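Local atomic coordinates of glycosyltransferase Gtf1 (Streptococcus pneumoniae, PDB entry 4PQG), a protein that belongs to the GT-B group of glycosyltransferases and holds uridine-5'-diphosphate in a pocket of its fold. Residues A[332-337]-A[397-402]. Residues are numbered along the deposited sequence; the frame is centred on the assembly and turned at random.
Sequences ITASRL and QIYSQY. With UDP (uridine-5'-diphosphate), chain C.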
loop_
_atom_site.group_PDB
_atom_site.type_symbol
_atom_site.label_atom_id
_atom_site.label_comp_id
_atom_site.label_asym_id
_atom_site.label_seq_id
_atom_site.Cartn_x
_atom_site.Cartn_y
_atom_site.Cartn_z
ATOM N N ILE A 332 4.538 -13.427 -16.684
ATOM C CA ILE A 332 4.022 -12.274 -15.941
ATOM C C ILE A 332 4.824 -12.046 -14.644
ATOM O O ILE A 332 5.342 -13.000 -14.057
ATOM C CB ILE A 332 2.479 -12.400 -15.700
ATOM C CG1 ILE A 332 1.927 -11.176 -14.944
ATOM C CG2 ILE A 332 2.137 -13.707 -15.000
ATOM C CD1 ILE A 332 0.436 -11.253 -14.671
ATOM N N THR A 333 4.985 -10.778 -14.259
ATOM C CA THR A 333 5.382 -10.405 -12.899
ATOM C C THR A 333 4.550 -9.200 -12.472
ATOM O O THR A 333 4.047 -8.453 -13.320
ATOM C CB THR A 333 6.897 -10.150 -12.732
ATOM O OG1 THR A 333 7.230 -10.215 -11.342
ATOM C CG2 THR A 333 7.319 -8.797 -13.261
ATOM N N ALA A 334 4.365 -9.043 -11.166
ATOM C CA ALA A 334 3.490 -7.984 -10.646
ATOM C C ALA A 334 4.058 -7.492 -9.329
ATOM O O ALA A 334 4.096 -8.231 -8.344
ATOM C CB ALA A 334 2.054 -8.480 -10.481
ATOM N N SER A 335 4.551 -6.258 -9.342
ATOM C CA SER A 335 5.172 -5.656 -8.165
ATOM C C SER A 335 5.389 -4.166 -8.346
ATOM O O SER A 335 5.376 -3.630 -9.476
ATOM C CB SER A 335 6.520 -6.334 -7.851
ATOM O OG SER A 335 7.540 -5.949 -8.766
ATOM N N ARG A 336 5.598 -3.485 -7.228
ATOM C CA ARG A 336 6.261 -2.195 -7.273
ATOM C C ARG A 336 7.517 -2.333 -8.146
ATOM O O ARG A 336 8.234 -3.342 -8.071
ATOM C CB ARG A 336 6.667 -1.739 -5.874
ATOM C CG ARG A 336 5.500 -1.494 -4.914
ATOM C CD ARG A 336 5.999 -1.220 -3.498
ATOM N NE ARG A 336 6.533 -2.437 -2.881
ATOM C CZ ARG A 336 7.796 -2.596 -2.497
ATOM N NH1 ARG A 336 8.687 -1.618 -2.668
ATOM N NH2 ARG A 336 8.178 -3.748 -1.946
ATOM N N LEU A 337 7.774 -1.322 -8.975
ATOM C CA LEU A 337 8.997 -1.296 -9.775
ATOM C C LEU A 337 10.131 -0.698 -8.951
ATOM O O LEU A 337 10.524 0.459 -9.119
ATOM C CB LEU A 337 8.777 -0.557 -11.098
ATOM C CG LEU A 337 7.484 -0.870 -11.853
ATOM C CD1 LEU A 337 7.427 -0.041 -13.136
ATOM C CD2 LEU A 337 7.285 -2.367 -12.155
ATOM N N GLN A 397 -8.508 -10.636 -12.673
ATOM C CA GLN A 397 -8.793 -11.335 -13.940
ATOM C C GLN A 397 -7.560 -11.472 -14.846
ATOM O O GLN A 397 -7.640 -12.046 -15.932
ATOM C CB GLN A 397 -9.919 -10.631 -14.717
ATOM C CG GLN A 397 -11.194 -10.381 -13.918
ATOM C CD GLN A 397 -11.691 -11.611 -13.174
ATOM O OE1 GLN A 397 -11.816 -12.700 -13.745
ATOM N NE2 GLN A 397 -11.974 -11.443 -11.882
ATOM N N ILE A 398 -6.424 -10.957 -14.386
ATOM C CA ILE A 398 -5.245 -10.811 -15.233
ATOM C C ILE A 398 -4.384 -12.073 -15.222
ATOM O O ILE A 398 -4.006 -12.575 -16.281
ATOM C CB ILE A 398 -4.415 -9.563 -14.816
ATOM C CG1 ILE A 398 -5.204 -8.257 -15.065
ATOM C CG2 ILE A 398 -3.037 -9.557 -15.470
ATOM C CD1 ILE A 398 -5.397 -7.872 -16.522
ATOM N N TYR A 399 -4.099 -12.582 -14.026
ATOM C CA TYR A 399 -3.138 -13.665 -13.822
ATOM C C TYR A 399 -3.449 -14.907 -14.652
ATOM O O TYR A 399 -2.551 -15.493 -15.251
ATOM C CB TYR A 399 -3.145 -14.108 -12.370
ATOM C CG TYR A 399 -2.528 -13.171 -11.359
ATOM C CD1 TYR A 399 -1.143 -13.018 -11.275
ATOM C CD2 TYR A 399 -3.330 -12.493 -10.436
ATOM C CE1 TYR A 399 -0.572 -12.191 -10.324
ATOM C CE2 TYR A 399 -2.771 -11.658 -9.482
ATOM C CZ TYR A 399 -1.390 -11.512 -9.428
ATOM O OH TYR A 399 -0.811 -10.703 -8.474
ATOM N N SER A 400 -4.715 -15.315 -14.655
ATOM C CA SER A 400 -5.116 -16.558 -15.315
ATOM C C SER A 400 -5.151 -16.443 -16.855
ATOM O O SER A 400 -5.555 -17.388 -17.544
ATOM C CB SER A 400 -6.437 -17.086 -14.727
ATOM O OG SER A 400 -7.481 -16.147 -14.898
ATOM N N GLN A 401 -4.700 -15.302 -17.384
ATOM C CA GLN A 401 -4.485 -15.122 -18.828
ATOM C C GLN A 401 -3.050 -15.505 -19.238
ATOM O O GLN A 401 -2.699 -15.488 -20.418
ATOM C CB GLN A 401 -4.771 -13.688 -19.245
ATOM C CG GLN A 401 -6.208 -13.247 -19.002
ATOM C CD GLN A 401 -6.472 -11.823 -19.452
ATOM O OE1 GLN A 401 -6.259 -11.473 -20.611
ATOM N NE2 GLN A 401 -6.955 -10.995 -18.535
ATOM N N TYR A 402 -2.238 -15.875 -18.252
ATOM C CA TYR A 402 -0.817 -16.140 -18.471
ATOM C C TYR A 402 -0.437 -17.578 -18.114
ATOM O O TYR A 402 -1.218 -18.312 -17.511
ATOM C CB TYR A 402 0.038 -15.139 -17.668
ATOM C CG TYR A 402 -0.111 -13.698 -18.117
ATOM C CD1 TYR A 402 0.796 -13.133 -19.006
ATOM C CD2 TYR A 402 -1.169 -12.897 -17.649
ATOM C CE1 TYR A 402 0.672 -11.817 -19.416
ATOM C CE2 TYR A 402 -1.300 -11.578 -18.054
ATOM C CZ TYR A 402 -0.377 -11.048 -18.940
ATOM O OH TYR A 402 -0.485 -9.750 -19.359
HETATM N N1 UDP C . -0.676 -4.934 -7.255
HETATM C C2 UDP C . -1.747 -4.462 -8.045
HETATM N N3 UDP C . -1.515 -4.113 -9.302
HETATM C C4 UDP C . -0.298 -4.181 -9.860
HETATM C C5 UDP C . 0.791 -4.635 -9.110
HETATM C C6 UDP C . 0.563 -5.018 -7.783
HETATM O O2 UDP C . -2.912 -4.381 -7.583
HETATM O O4 UDP C . -0.167 -3.834 -11.055
HETATM C "C1'" UDP C . -0.972 -5.353 -5.876
HETATM C "C2'" UDP C . -0.943 -6.878 -5.812
HETATM O "O2'" UDP C . -2.191 -7.502 -6.174
HETATM C "C3'" UDP C . -0.558 -7.191 -4.377
HETATM C "C4'" UDP C . 0.204 -5.949 -3.923
HETATM O "O4'" UDP C . 0.035 -4.953 -4.945
HETATM O "O3'" UDP C . -1.725 -7.352 -3.563
HETATM C "C5'" UDP C . 1.702 -6.202 -3.756
HETATM O "O5'" UDP C . 1.896 -6.997 -2.599
HETATM P PA UDP C . 3.199 -7.916 -2.422
HETATM O O1A UDP C . 3.119 -8.612 -1.090
HETATM O O2A UDP C . 3.308 -8.757 -3.671
HETATM O O3A UDP C . 4.484 -6.953 -2.583
HETATM P PB UDP C . 4.981 -5.695 -1.712
HETATM O O1B UDP C . 6.476 -5.898 -1.609
HETATM O O2B UDP C . 4.560 -4.475 -2.517
HETATM O O3B UDP C . 4.315 -5.825 -0.356
#
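The hydroxyl of Tyr-402 is hydrogen-bonded to both Asp-363 and Tyr-365, and Ile-332 lies over one face of the ring that carries it, its CB 3.9 Å from the ring centroid in a CH-pi contact. CG1 is anti to the backbone N, and with chi2 at -179° CD1 lies over the same face beside Tyr-402 CD2 and CE2, then touches Ile-398 CG2 at 3.9 Å and Tyr-399 CD1 at 4.1 Å. On the other branch, Ile-332 CG2 meets Tyr-402 CB at 3.7 Å. The Tyr-399 hydroxyl is hydrogen-bonded to Glu-420, whose OE1 also bonds UDP.

In the loop after the strand, Arg-336 NH2 reaches UDP O1B at 2.8 Å and NE reaches UDP O2B at 2.9 Å. Both bonds are nearly straight (175° and 173°), a bidentate pairing that would restrict the turning of the phosphate and probably offsets part of its charge. NH2 also forms a salt bridge with Glu-340. Segment 397-402, in the loop that leads to strand 404-406, thus packs against strand 330-334 of a parallel sheet, and that strand's C-terminal end runs into the loop bearing Arg-336 at the nucleotide site, as in the Rossmann-like domains of GT-B glycosyltransferases.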